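3,4-dihydroxy-2-butanone 4-phosphate synthase (Candida albicans, PDB 1TKS) catalyses the conversion of D-ribulose 5-phosphate to formate and 3,4-dihydroxy-2-butanone 4-phosphate, a step of riboflavin biosynthesis. Local coordinates at residues Leu70-Met75 with Phe123-His128; Ile36-Leu41 with Gln151-Ala156; Asp180-Gly185 with Ile190-Ile195. One frame throughout, in Å; residues are numbered along the deposited sequence.

Interaction 1 (Leu70-Met75 with Phe123-His128); sequences LELPPM and FIKPGH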
ATOM      1  N   LEU B  70      12.131  18.992  -0.470  1.00 13.65           N
ATOM      2  CA  LEU B  70      11.893  18.166   0.708  1.00 13.51           C
ATOM      3  C   LEU B  70      12.926  17.055   0.863  1.00 14.04           C
ATOM      4  O   LEU B  70      12.859  16.270   1.807  1.00 13.81           O
ATOM      5  CB  LEU B  70      10.491  17.554   0.641  1.00 14.73           C
ATOM      6  CG  LEU B  70       9.321  18.540   0.713  1.00 14.52           C
ATOM      7  CD1 LEU B  70       8.009  17.796   0.519  1.00 15.55           C
ATOM      8  CD2 LEU B  70       9.341  19.258   2.056  1.00 17.63           C
ATOM      9  N   GLU B  71      13.884  17.005  -0.059  1.00 14.04           N
ATOM     10  CA  GLU B  71      14.934  15.993  -0.047  1.00 16.03           C
ATOM     11  C   GLU B  71      14.366  14.583  -0.156  1.00 15.91           C
ATOM     12  O   GLU B  71      14.691  13.701   0.639  1.00 17.00           O
ATOM     13  CB  GLU B  71      15.792  16.116   1.217  1.00 17.24           C
ATOM     14  CG  GLU B  71      16.556  17.427   1.308  1.00 19.95           C
ATOM     15  CD  GLU B  71      17.496  17.480   2.501  1.00 22.01           C
ATOM     16  OE1 GLU B  71      18.157  18.522   2.684  1.00 24.34           O
ATOM     17  OE2 GLU B  71      17.569  16.483   3.249  1.00 23.80           O
ATOM     18  N   LEU B  72      13.507  14.390  -1.149  1.00 14.78           N
ATOM     19  CA  LEU B  72      12.891  13.097  -1.411  1.00 14.66           C
ATOM     20  C   LEU B  72      13.404  12.620  -2.769  1.00 15.48           C
ATOM     21  O   LEU B  72      12.721  12.743  -3.787  1.00 15.71           O
ATOM     22  CB  LEU B  72      11.364  13.233  -1.436  1.00 13.50           C
ATOM     23  CG  LEU B  72      10.690  13.580  -0.103  1.00 12.43           C
ATOM     24  CD1 LEU B  72       9.201  13.835  -0.324  1.00 11.99           C
ATOM     25  CD2 LEU B  72      10.898  12.441   0.888  1.00 13.93           C
ATOM     26  N   PRO B  73      14.632  12.077  -2.800  1.00 16.85           N
ATOM     27  CA  PRO B  73      15.222  11.593  -4.048  1.00 17.44           C
ATOM     28  C   PRO B  73      14.605  10.291  -4.542  1.00 16.81           C
ATOM     29  O   PRO B  73      13.945   9.576  -3.786  1.00 16.86           O
ATOM     30  CB  PRO B  73      16.696  11.433  -3.687  1.00 17.68           C
ATOM     31  CG  PRO B  73      16.630  10.992  -2.263  1.00 18.12           C
ATOM     32  CD  PRO B  73      15.575  11.919  -1.678  1.00 18.32           C
ATOM     33  N   PRO B  74      14.804   9.975  -5.831  1.00 16.47           N
ATOM     34  CA  PRO B  74      14.266   8.748  -6.417  1.00 17.14           C
ATOM     35  C   PRO B  74      14.709   7.554  -5.581  1.00 16.70           C
ATOM     36  O   PRO B  74      15.821   7.533  -5.051  1.00 18.29           O
ATOM     37  CB  PRO B  74      14.880   8.740  -7.813  1.00 17.80           C
ATOM     38  CG  PRO B  74      14.943  10.200  -8.142  1.00 17.72           C
ATOM     39  CD  PRO B  74      15.480  10.790  -6.857  1.00 16.04           C
ATOM     40  N   MET B  75      13.833   6.567  -5.456  1.00 17.53           N
ATOM     41  CA  MET B  75      14.144   5.387  -4.670  1.00 19.49           C
ATOM     42  C   MET B  75      15.388   4.704  -5.223  1.00 22.34           C
ATOM     43  O   MET B  75      16.207   4.177  -4.468  1.00 23.28           O
ATOM     44  CB  MET B  75      12.962   4.426  -4.702  1.00 17.59           C
ATOM     45  CG  MET B  75      13.036   3.329  -3.678  1.00 16.63           C
ATOM     46  SD  MET B  75      11.562   2.325  -3.792  1.00 16.14           S
ATOM     47  CE  MET B  75      10.396   3.299  -2.828  1.00 12.90           C
ATOM     48  N   PHE B 123      10.336  15.088   8.044  1.00 12.01           N
ATOM     49  CA  PHE B 123       9.928  13.736   7.672  1.00 11.95           C
ATOM     50  C   PHE B 123      10.901  12.629   8.045  1.00 12.81           C
ATOM     51  O   PHE B 123      12.119  12.826   8.098  1.00 13.97           O
ATOM     52  CB  PHE B 123       9.649  13.659   6.166  1.00 12.13           C
ATOM     53  CG  PHE B 123       8.611  14.636   5.691  1.00 12.55           C
ATOM     54  CD1 PHE B 123       8.950  15.964   5.439  1.00 13.70           C
ATOM     55  CD2 PHE B 123       7.290  14.238   5.513  1.00 11.47           C
ATOM     56  CE1 PHE B 123       7.988  16.880   5.015  1.00 12.69           C
ATOM     57  CE2 PHE B 123       6.322  15.146   5.089  1.00 11.90           C
ATOM     58  CZ  PHE B 123       6.670  16.471   4.840  1.00 12.89           C
ATOM     59  N   ILE B 124      10.331  11.458   8.311  1.00 13.63           N
ATOM     60  CA  ILE B 124      11.092  10.264   8.647  1.00 13.25           C
ATOM     61  C   ILE B 124      11.093   9.393   7.403  1.00 12.77           C
ATOM     62  O   ILE B 124      10.057   9.210   6.759  1.00 11.49           O
ATOM     63  CB  ILE B 124      10.434   9.472   9.797  1.00 15.72           C
ATOM     64  CG1 ILE B 124      10.376  10.334  11.060  1.00 16.02           C
ATOM     65  CG2 ILE B 124      11.221   8.195  10.072  1.00 16.09           C
ATOM     66  CD1 ILE B 124       9.529   9.742  12.162  1.00 17.73           C
ATOM     67  N   LYS B 125      12.265   8.869   7.067  1.00 10.99           N
ATOM     68  CA  LYS B 125      12.436   8.016   5.899  1.00 12.00           C
ATOM     69  C   LYS B 125      13.214   6.769   6.318  1.00 11.43           C
ATOM     70  O   LYS B 125      14.211   6.864   7.032  1.00 12.45           O
ATOM     71  CB  LYS B 125      13.204   8.783   4.817  1.00 12.90           C
ATOM     72  CG  LYS B 125      12.463  10.026   4.324  1.00 13.94           C
ATOM     73  CD  LYS B 125      13.337  10.923   3.461  1.00 18.93           C
ATOM     74  CE  LYS B 125      14.472  11.546   4.260  1.00 19.98           C
ATOM     75  NZ  LYS B 125      15.177  12.594   3.472  1.00 23.39           N
ATOM     76  N   PRO B 126      12.750   5.578   5.903  1.00 10.79           N
ATOM     77  CA  PRO B 126      11.554   5.348   5.084  1.00 11.03           C
ATOM     78  C   PRO B 126      10.263   5.581   5.859  1.00 10.71           C
ATOM     79  O   PRO B 126      10.284   5.836   7.068  1.00  9.99           O
ATOM     80  CB  PRO B 126      11.714   3.895   4.642  1.00 10.86           C
ATOM     81  CG  PRO B 126      12.427   3.279   5.797  1.00 12.80           C
ATOM     82  CD  PRO B 126      13.478   4.317   6.119  1.00 10.97           C
ATOM     83  N   GLY B 127       9.140   5.498   5.154  1.00 11.12           N
ATOM     84  CA  GLY B 127       7.853   5.714   5.788  1.00 10.58           C
ATOM     85  C   GLY B 127       6.744   4.865   5.202  1.00 10.27           C
ATOM     86  O   GLY B 127       6.998   3.804   4.640  1.00 11.16           O
ATOM     87  N   HIS B 128       5.511   5.355   5.315  1.00 10.03           N
ATOM     88  CA  HIS B 128       4.346   4.627   4.829  1.00  9.58           C
ATOM     89  C   HIS B 128       3.617   5.295   3.666  1.00  9.96           C
ATOM     90  O   HIS B 128       2.583   4.805   3.211  1.00  8.62           O
ATOM     91  CB  HIS B 128       3.393   4.389   5.996  1.00 10.25           C
ATOM     92  CG  HIS B 128       3.969   3.517   7.069  1.00 11.92           C
ATOM     93  ND1 HIS B 128       3.780   2.153   7.101  1.00 13.29           N
ATOM     94  CD2 HIS B 128       4.749   3.815   8.136  1.00 12.64           C
ATOM     95  CE1 HIS B 128       4.417   1.646   8.143  1.00 13.52           C
ATOM     96  NE2 HIS B 128       5.012   2.633   8.788  1.00 14.96           N
TER
HETATM   97  O   HOH W   1      12.879  14.466   4.017  1.00 20.20           O
HETATM   98  O   HOH W   2      17.213  12.814   1.493  1.00 42.97           O
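The ammonium group of K125 is gripped three ways: NZ donates to the carbonyl oxygen O of E71 over 3.1 Å, and two waters accept from it. Water 1 relays K125 NZ to O of L70, giving 2.9 Å to that oxygen, while water 2 lies 2.8 Å from O of E71 and closes a small ring with the direct bond. NZ stands at 153° to the C=O of E71, tilted 20° from the carbonyl plane. A bend at chi3 (-67°) turns NZ toward O of E71, O of L70 being reached through water 1. Both oxygens lie just past the last turn of helix 64-69, where E71, at positive phi, completes a Schellman motif. The lysine, next to strand 123-124, thus reaches across to the C-terminal end of that helix, where a positive charge would probably be welcome. The carboxylate of E71 is near as well, OE2 to K125 NZ 4.6 Å, too long for a salt bridge, though it may add to the attraction. Along the lysine stem and beyond, the contact is apolar. L72 passes its CD2 branch against the stem at 3.9 Å from K125 CD, and L70 meets the F123 ring obliquely, CD2 to CE1 4.0 Å. Helix 103-114 closes this side through L113, which touches L70, L72 and F123; F93 meets the F123 ring edge-to-face, and L76 of the second subunit packs on K125.

Interaction 2 (Ile36-Leu41 with Gln151-Ala156); sequences IMAAEL and QLSTLA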
ATOM      1  N   ILE B  36      -8.254  10.370  -7.312  1.00  8.32           N
ATOM      2  CA  ILE B  36      -7.256  11.424  -7.120  1.00  8.11           C
ATOM      3  C   ILE B  36      -7.883  12.650  -6.463  1.00  8.02           C
ATOM      4  O   ILE B  36      -9.001  13.038  -6.801  1.00  8.65           O
ATOM      5  CB  ILE B  36      -6.647  11.921  -8.460  1.00  9.48           C
ATOM      6  CG1 ILE B  36      -6.143  10.741  -9.295  1.00  9.56           C
ATOM      7  CG2 ILE B  36      -5.512  12.903  -8.173  1.00  9.56           C
ATOM      8  CD1 ILE B  36      -5.480  11.151 -10.603  1.00 12.12           C
ATOM      9  N   MET B  37      -7.167  13.252  -5.519  1.00 10.04           N
ATOM     10  CA  MET B  37      -7.639  14.474  -4.871  1.00  8.59           C
ATOM     11  C   MET B  37      -6.452  15.298  -4.407  1.00  8.60           C
ATOM     12  O   MET B  37      -5.322  14.815  -4.395  1.00  8.60           O
ATOM     13  CB  MET B  37      -8.582  14.172  -3.690  1.00  9.08           C
ATOM     14  CG  MET B  37      -7.941  13.627  -2.406  1.00  9.38           C
ATOM     15  SD  MET B  37      -9.064  13.749  -0.995  1.00  8.47           S
ATOM     16  CE  MET B  37      -8.943  15.472  -0.575  1.00 10.46           C
ATOM     17  N   ALA B  38      -6.720  16.544  -4.039  1.00  7.92           N
ATOM     18  CA  ALA B  38      -5.682  17.457  -3.578  1.00  7.01           C
ATOM     19  C   ALA B  38      -5.013  16.933  -2.312  1.00  6.97           C
ATOM     20  O   ALA B  38      -5.682  16.608  -1.336  1.00  9.02           O
ATOM     21  CB  ALA B  38      -6.282  18.832  -3.320  1.00  8.17           C
ATOM     22  N   ALA B  39      -3.686  16.860  -2.331  1.00  7.45           N
ATOM     23  CA  ALA B  39      -2.939  16.363  -1.182  1.00  7.65           C
ATOM     24  C   ALA B  39      -3.186  17.185   0.079  1.00  8.78           C
ATOM     25  O   ALA B  39      -3.340  16.632   1.173  1.00  9.78           O
ATOM     26  CB  ALA B  39      -1.441  16.332  -1.501  1.00  8.67           C
ATOM     27  N   GLU B  40      -3.225  18.505  -0.069  1.00  8.66           N
ATOM     28  CA  GLU B  40      -3.424  19.391   1.073  1.00  8.41           C
ATOM     29  C   GLU B  40      -4.817  19.325   1.679  1.00  8.46           C
ATOM     30  O   GLU B  40      -5.040  19.831   2.778  1.00  8.58           O
ATOM     31  CB  GLU B  40      -3.120  20.838   0.673  1.00  9.47           C
ATOM     32  CG  GLU B  40      -4.008  21.376  -0.436  1.00 10.04           C
ATOM     33  CD  GLU B  40      -3.471  22.664  -1.025  1.00 10.56           C
ATOM     34  OE1 GLU B  40      -3.751  23.747  -0.469  1.00 16.41           O
ATOM     35  OE2 GLU B  40      -2.751  22.584  -2.037  1.00 12.02           O
ATOM     36  N   LEU B  41      -5.750  18.684   0.986  1.00  8.15           N
ATOM     37  CA  LEU B  41      -7.116  18.620   1.487  1.00  8.47           C
ATOM     38  C   LEU B  41      -7.570  17.258   1.986  1.00  9.05           C
ATOM     39  O   LEU B  41      -8.680  17.134   2.501  1.00 10.81           O
ATOM     40  CB  LEU B  41      -8.085  19.099   0.403  1.00  7.63           C
ATOM     41  CG  LEU B  41      -7.845  20.497  -0.174  1.00  8.68           C
ATOM     42  CD1 LEU B  41      -8.850  20.770  -1.285  1.00  8.98           C
ATOM     43  CD2 LEU B  41      -7.964  21.534   0.928  1.00  9.12           C
ATOM     44  N   GLN B 151      -1.138  18.232 -12.115  1.00  7.39           N
ATOM     45  CA  GLN B 151      -1.765  19.144 -13.069  1.00  7.89           C
ATOM     46  C   GLN B 151      -3.110  19.628 -12.523  1.00  6.98           C
ATOM     47  O   GLN B 151      -3.440  20.810 -12.628  1.00  8.41           O
ATOM     48  CB  GLN B 151      -1.990  18.442 -14.409  1.00  6.94           C
ATOM     49  CG  GLN B 151      -2.375  19.375 -15.554  1.00 10.33           C
ATOM     50  CD  GLN B 151      -1.167  19.892 -16.305  1.00 11.36           C
ATOM     51  OE1 GLN B 151      -0.777  21.056 -16.176  1.00 15.46           O
ATOM     52  NE2 GLN B 151      -0.560  19.020 -17.096  1.00  8.20           N
ATOM     53  N   LEU B 152      -3.890  18.708 -11.958  1.00  8.85           N
ATOM     54  CA  LEU B 152      -5.187  19.058 -11.399  1.00  7.26           C
ATOM     55  C   LEU B 152      -5.018  20.058 -10.266  1.00  7.42           C
ATOM     56  O   LEU B 152      -5.707  21.076 -10.218  1.00  8.42           O
ATOM     57  CB  LEU B 152      -5.914  17.807 -10.895  1.00  8.87           C
ATOM     58  CG  LEU B 152      -6.532  16.952 -12.006  1.00  8.30           C
ATOM     59  CD1 LEU B 152      -6.905  15.579 -11.468  1.00  9.01           C
ATOM     60  CD2 LEU B 152      -7.762  17.659 -12.569  1.00  9.93           C
ATOM     61  N   SER B 153      -4.092  19.777  -9.356  1.00  7.82           N
ATOM     62  CA  SER B 153      -3.853  20.677  -8.239  1.00  8.80           C
ATOM     63  C   SER B 153      -3.451  22.067  -8.734  1.00  9.59           C
ATOM     64  O   SER B 153      -3.945  23.079  -8.235  1.00  9.28           O
ATOM     65  CB  SER B 153      -2.773  20.099  -7.318  1.00  8.32           C
ATOM     66  OG  SER B 153      -3.276  18.969  -6.625  1.00  9.12           O
ATOM     67  N   THR B 154      -2.564  22.117  -9.721  1.00  8.49           N
ATOM     68  CA  THR B 154      -2.115  23.390 -10.275  1.00  9.62           C
ATOM     69  C   THR B 154      -3.285  24.166 -10.880  1.00  9.31           C
ATOM     70  O   THR B 154      -3.465  25.356 -10.608  1.00  9.32           O
ATOM     71  CB  THR B 154      -1.034  23.173 -11.354  1.00  8.99           C
ATOM     72  OG1 THR B 154       0.099  22.522 -10.766  1.00 11.35           O
ATOM     73  CG2 THR B 154      -0.590  24.506 -11.945  1.00  8.59           C
ATOM     74  N   LEU B 155      -4.084  23.490 -11.697  1.00  9.15           N
ATOM     75  CA  LEU B 155      -5.229  24.133 -12.329  1.00  8.96           C
ATOM     76  C   LEU B 155      -6.225  24.636 -11.293  1.00  9.59           C
ATOM     77  O   LEU B 155      -6.902  25.644 -11.513  1.00 11.72           O
ATOM     78  CB  LEU B 155      -5.925  23.153 -13.271  1.00 10.23           C
ATOM     79  CG  LEU B 155      -5.099  22.702 -14.476  1.00  9.19           C
ATOM     80  CD1 LEU B 155      -5.753  21.484 -15.114  1.00  9.57           C
ATOM     81  CD2 LEU B 155      -4.969  23.854 -15.476  1.00 11.57           C
ATOM     82  N   ALA B 156      -6.305  23.935 -10.167  1.00  9.18           N
ATOM     83  CA  ALA B 156      -7.224  24.294  -9.092  1.00  9.34           C
ATOM     84  C   ALA B 156      -6.683  25.417  -8.205  1.00  9.86           C
ATOM     85  O   ALA B 156      -7.355  25.853  -7.270  1.00 11.18           O
ATOM     86  CB  ALA B 156      -7.531  23.053  -8.250  1.00  9.79           C
TER
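With chi1 at -70°, OG of S153 lies anti to its own carbonyl carbon and beside its backbone N, which brings the hydroxyl up to A38; chi1 of I36 (-52°) likewise sets CG1 beside the backbone N and leaves the CG2 branch to meet L152. The setting is alpha/beta packing: helix 145-155 packs on strand 34-38, an inner strand of the mixed four-stranded sheet, and the contact touches the last turn or so of that helix and the end of the strand. The closest backbone approach is A38 to S153, 6.0 Å between CA atoms, which two small residues permit. No hydrogen bond joins the segments here; the hydroxyl just rests on the alanine, S153 OG to A38 CA 4.2 Å. Its polar needs are met elsewhere, by hydrogen bonds to O of A161 and to OH of Y15, so this buried oxygen links the helix to helix 8-16 and to the chain leading into strand 162-166. Y15 also touches A38 and L152, filling in beside the pair. L12 of helix 8-16 and L198 of helix 195-203 pack on L152 too, so the leucine sits among side chains of both helices. Past A38 the chain bends back, and O of A38 accepts from N of L41 at 3.1 Å. Two residues earlier on the strand, the apolar pair meets loosely by methyls, I36 CG2 to L152 CD1 at 4.5 Å.

Interaction 3 (Asp180-Gly185 with Ile190-Ile195); sequences DCIQFG and IKIINI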
ATOM      1  N   ASP B 180     -17.420  -0.125 -14.082  1.00 10.01           N
ATOM      2  CA  ASP B 180     -17.457  -0.162 -12.629  1.00  9.86           C
ATOM      3  C   ASP B 180     -17.150   1.215 -12.043  1.00  9.91           C
ATOM      4  O   ASP B 180     -17.660   1.565 -10.981  1.00 10.18           O
ATOM      5  CB  ASP B 180     -16.479  -1.212 -12.098  1.00 11.70           C
ATOM      6  CG  ASP B 180     -17.046  -2.624 -12.165  1.00 12.00           C
ATOM      7  OD1 ASP B 180     -16.280  -3.590 -11.981  1.00 14.19           O
ATOM      8  OD2 ASP B 180     -18.267  -2.768 -12.393  1.00 15.08           O
ATOM      9  N   CYS B 181     -16.330   2.001 -12.734  1.00  8.77           N
ATOM     10  CA  CYS B 181     -16.004   3.339 -12.248  1.00  7.91           C
ATOM     11  C   CYS B 181     -17.222   4.245 -12.325  1.00  8.23           C
ATOM     12  O   CYS B 181     -17.444   5.076 -11.443  1.00 10.13           O
ATOM     13  CB  CYS B 181     -14.862   3.951 -13.062  1.00  9.37           C
ATOM     14  SG  CYS B 181     -13.245   3.193 -12.739  1.00  9.84           S
ATOM     15  N   ILE B 182     -17.996   4.095 -13.396  1.00  9.43           N
ATOM     16  CA  ILE B 182     -19.208   4.882 -13.589  1.00 10.54           C
ATOM     17  C   ILE B 182     -20.163   4.550 -12.446  1.00 10.38           C
ATOM     18  O   ILE B 182     -20.771   5.436 -11.848  1.00 11.27           O
ATOM     19  CB  ILE B 182     -19.870   4.539 -14.945  1.00 10.62           C
ATOM     20  CG1 ILE B 182     -18.969   5.007 -16.086  1.00 11.55           C
ATOM     21  CG2 ILE B 182     -21.252   5.174 -15.035  1.00 11.21           C
ATOM     22  CD1 ILE B 182     -19.474   4.645 -17.467  1.00 10.91           C
ATOM     23  N   GLN B 183     -20.275   3.262 -12.141  1.00 11.57           N
ATOM     24  CA  GLN B 183     -21.135   2.803 -11.056  1.00 13.51           C
ATOM     25  C   GLN B 183     -20.662   3.374  -9.718  1.00 12.07           C
ATOM     26  O   GLN B 183     -21.468   3.840  -8.910  1.00 12.94           O
ATOM     27  CB  GLN B 183     -21.130   1.271 -11.011  1.00 16.35           C
ATOM     28  CG  GLN B 183     -21.253   0.661  -9.626  1.00 26.01           C
ATOM     29  CD  GLN B 183     -22.536   1.038  -8.929  1.00 29.75           C
ATOM     30  OE1 GLN B 183     -23.627   0.763  -9.423  1.00 33.87           O
ATOM     31  NE2 GLN B 183     -22.413   1.673  -7.768  1.00 33.65           N
ATOM     32  N   PHE B 184     -19.350   3.341  -9.499  1.00 10.75           N
ATOM     33  CA  PHE B 184     -18.752   3.844  -8.264  1.00 10.55           C
ATOM     34  C   PHE B 184     -18.992   5.348  -8.140  1.00 10.06           C
ATOM     35  O   PHE B 184     -19.315   5.856  -7.062  1.00 10.64           O
ATOM     36  CB  PHE B 184     -17.247   3.556  -8.259  1.00  9.40           C
ATOM     37  CG  PHE B 184     -16.579   3.828  -6.939  1.00  9.31           C
ATOM     38  CD1 PHE B 184     -16.558   2.858  -5.939  1.00  9.94           C
ATOM     39  CD2 PHE B 184     -15.995   5.066  -6.687  1.00  8.84           C
ATOM     40  CE1 PHE B 184     -15.966   3.119  -4.704  1.00  9.90           C
ATOM     41  CE2 PHE B 184     -15.402   5.340  -5.460  1.00  9.61           C
ATOM     42  CZ  PHE B 184     -15.388   4.365  -4.464  1.00  8.36           C
ATOM     43  N   GLY B 185     -18.836   6.056  -9.254  1.00 10.90           N
ATOM     44  CA  GLY B 185     -19.046   7.493  -9.255  1.00 12.48           C
ATOM     45  C   GLY B 185     -20.468   7.876  -8.893  1.00 12.12           C
ATOM     46  O   GLY B 185     -20.686   8.811  -8.125  1.00 12.70           O
ATOM     47  N   ILE B 190     -19.125  10.919  -7.130  1.00 10.60           N
ATOM     48  CA  ILE B 190     -17.795  11.349  -7.539  1.00  9.82           C
ATOM     49  C   ILE B 190     -17.751  11.517  -9.054  1.00 10.08           C
ATOM     50  O   ILE B 190     -18.158  10.627  -9.801  1.00 10.96           O
ATOM     51  CB  ILE B 190     -16.724  10.327  -7.106  1.00 10.12           C
ATOM     52  CG1 ILE B 190     -16.727  10.204  -5.580  1.00  9.44           C
ATOM     53  CG2 ILE B 190     -15.343  10.762  -7.602  1.00 10.09           C
ATOM     54  CD1 ILE B 190     -15.789   9.124  -5.041  1.00 11.27           C
ATOM     55  N   LYS B 191     -17.266  12.676  -9.490  1.00  9.65           N
ATOM     56  CA  LYS B 191     -17.158  13.002 -10.907  1.00  9.32           C
ATOM     57  C   LYS B 191     -16.016  12.234 -11.560  1.00  8.68           C
ATOM     58  O   LYS B 191     -15.013  11.923 -10.916  1.00 10.11           O
ATOM     59  CB  LYS B 191     -16.941  14.508 -11.075  1.00 10.57           C
ATOM     60  CG  LYS B 191     -18.181  15.351 -10.776  1.00 10.53           C
ATOM     61  CD  LYS B 191     -17.803  16.808 -10.543  1.00 12.03           C
ATOM     62  CE  LYS B 191     -19.009  17.730 -10.652  1.00 12.86           C
ATOM     63  NZ  LYS B 191     -20.137  17.303  -9.776  1.00 13.52           N
ATOM     64  N   ILE B 192     -16.169  11.948 -12.849  1.00  9.51           N
ATOM     65  CA  ILE B 192     -15.173  11.189 -13.600  1.00  9.11           C
ATOM     66  C   ILE B 192     -14.635  11.993 -14.777  1.00  9.99           C
ATOM     67  O   ILE B 192     -15.395  12.657 -15.478  1.00 10.56           O
ATOM     68  CB  ILE B 192     -15.793   9.886 -14.156  1.00 10.41           C
ATOM     69  CG1 ILE B 192     -16.473   9.112 -13.024  1.00 11.00           C
ATOM     70  CG2 ILE B 192     -14.718   9.037 -14.834  1.00 11.63           C
ATOM     71  CD1 ILE B 192     -17.285   7.934 -13.505  1.00 13.45           C
ATOM     72  N   ILE B 193     -13.324  11.938 -14.984  1.00  9.16           N
ATOM     73  CA  ILE B 193     -12.690  12.636 -16.101  1.00  8.62           C
ATOM     74  C   ILE B 193     -11.625  11.716 -16.688  1.00  8.69           C
ATOM     75  O   ILE B 193     -11.354  10.647 -16.142  1.00  8.61           O
ATOM     76  CB  ILE B 193     -11.969  13.944 -15.656  1.00  8.16           C
ATOM     77  CG1 ILE B 193     -10.913  13.631 -14.591  1.00  8.73           C
ATOM     78  CG2 ILE B 193     -12.975  14.952 -15.118  1.00  7.51           C
ATOM     79  CD1 ILE B 193      -9.912  14.752 -14.370  1.00 11.68           C
ATOM     80  N   ASN B 194     -11.036  12.111 -17.810  1.00  8.19           N
ATOM     81  CA  ASN B 194      -9.959  11.321 -18.381  1.00  8.70           C
ATOM     82  C   ASN B 194      -8.829  12.262 -18.786  1.00  9.66           C
ATOM     83  O   ASN B 194      -9.053  13.453 -19.016  1.00  8.75           O
ATOM     84  CB  ASN B 194     -10.453  10.424 -19.540  1.00 10.19           C
ATOM     85  CG  ASN B 194     -10.940  11.200 -20.747  1.00  9.85           C
ATOM     86  OD1 ASN B 194     -10.145  11.718 -21.529  1.00 10.89           O
ATOM     87  ND2 ASN B 194     -12.258  11.270 -20.913  1.00  9.38           N
ATOM     88  N   ILE B 195      -7.610  11.733 -18.827  1.00  9.70           N
ATOM     89  CA  ILE B 195      -6.435  12.536 -19.147  1.00 11.09           C
ATOM     90  C   ILE B 195      -6.460  13.156 -20.530  1.00 12.25           C
ATOM     91  O   ILE B 195      -6.031  14.291 -20.706  1.00 11.38           O
ATOM     92  CB  ILE B 195      -5.148  11.712 -18.973  1.00 10.77           C
ATOM     93  CG1 ILE B 195      -5.009  11.306 -17.503  1.00 11.60           C
ATOM     94  CG2 ILE B 195      -3.937  12.520 -19.432  1.00 11.58           C
ATOM     95  CD1 ILE B 195      -3.848  10.374 -17.216  1.00 10.97           C
TER
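I190 and F184 meet at an oblique angle, the isoleucine's CD1 reaching CE2 of the ring at 3.8 Å, while two residues on I192 aims its own CD1 at the helix backbone. This is a helix-to-strand connection: helix 178-188 ends, the chain turns tightly, and strand 191-194 begins, running parallel to strand 21-24 at an outer position of the four-stranded sheet. F184 holds its CG anti to the backbone N, chi1 -170°, which swings the ring round to the start of the returning chain. Y53 meets that ring edge-to-face and H188 meets it with planes at about 45°, so I190 is one of several neighbours around the phenyl group. I192 behaves differently. Its CD1 comes in over the helix surface where G185 has no side chain, sitting 3.6 Å from CA of I182 and touching the CG1 branch of the same residue at 4.3 Å. The bare CA of G185 is what lets the returning chain come so close, with 4.4 Å between the CA atoms of G185 and I190. On the sheet side I190 and I192 both press on I22 of strand 21-24, so the two isoleucines pack between helix and sheet. A backbone bond closes the turn between the two segments: N of I190 donates to O of G185 over 2.8 Å, in the carbonyl plane and on a lone pair, with an N-H...O angle of 155°. A turn earlier on the helix, CD1 of I192 packs at 3.5 Å against O of C181, the carbonyl that accepts from N of G185.

Interactions 2 and 3 share one sheet and touch directly: L152 CD2 of the 145-155 helix meets I193 CD1 of the 191-194 strand at 4.0 Å, and the centres of the two interactions are about 17 Å apart. Interaction 1 stands away from both, with its centre about 21 Å from that of interaction 2 and 31 Å from that of interaction 3, on the other side of the chain's centre from the latter. Interaction 2 lies closest to the probable active site, the side chain of I36 being about 5 Å from those of D34, which probably binds ribulose 5-phosphate, and H145, probably a magnesium-binding residue. The side chain of C181 is about 8 Å from that of D34, and that of L72 about 12 Å from that of T146.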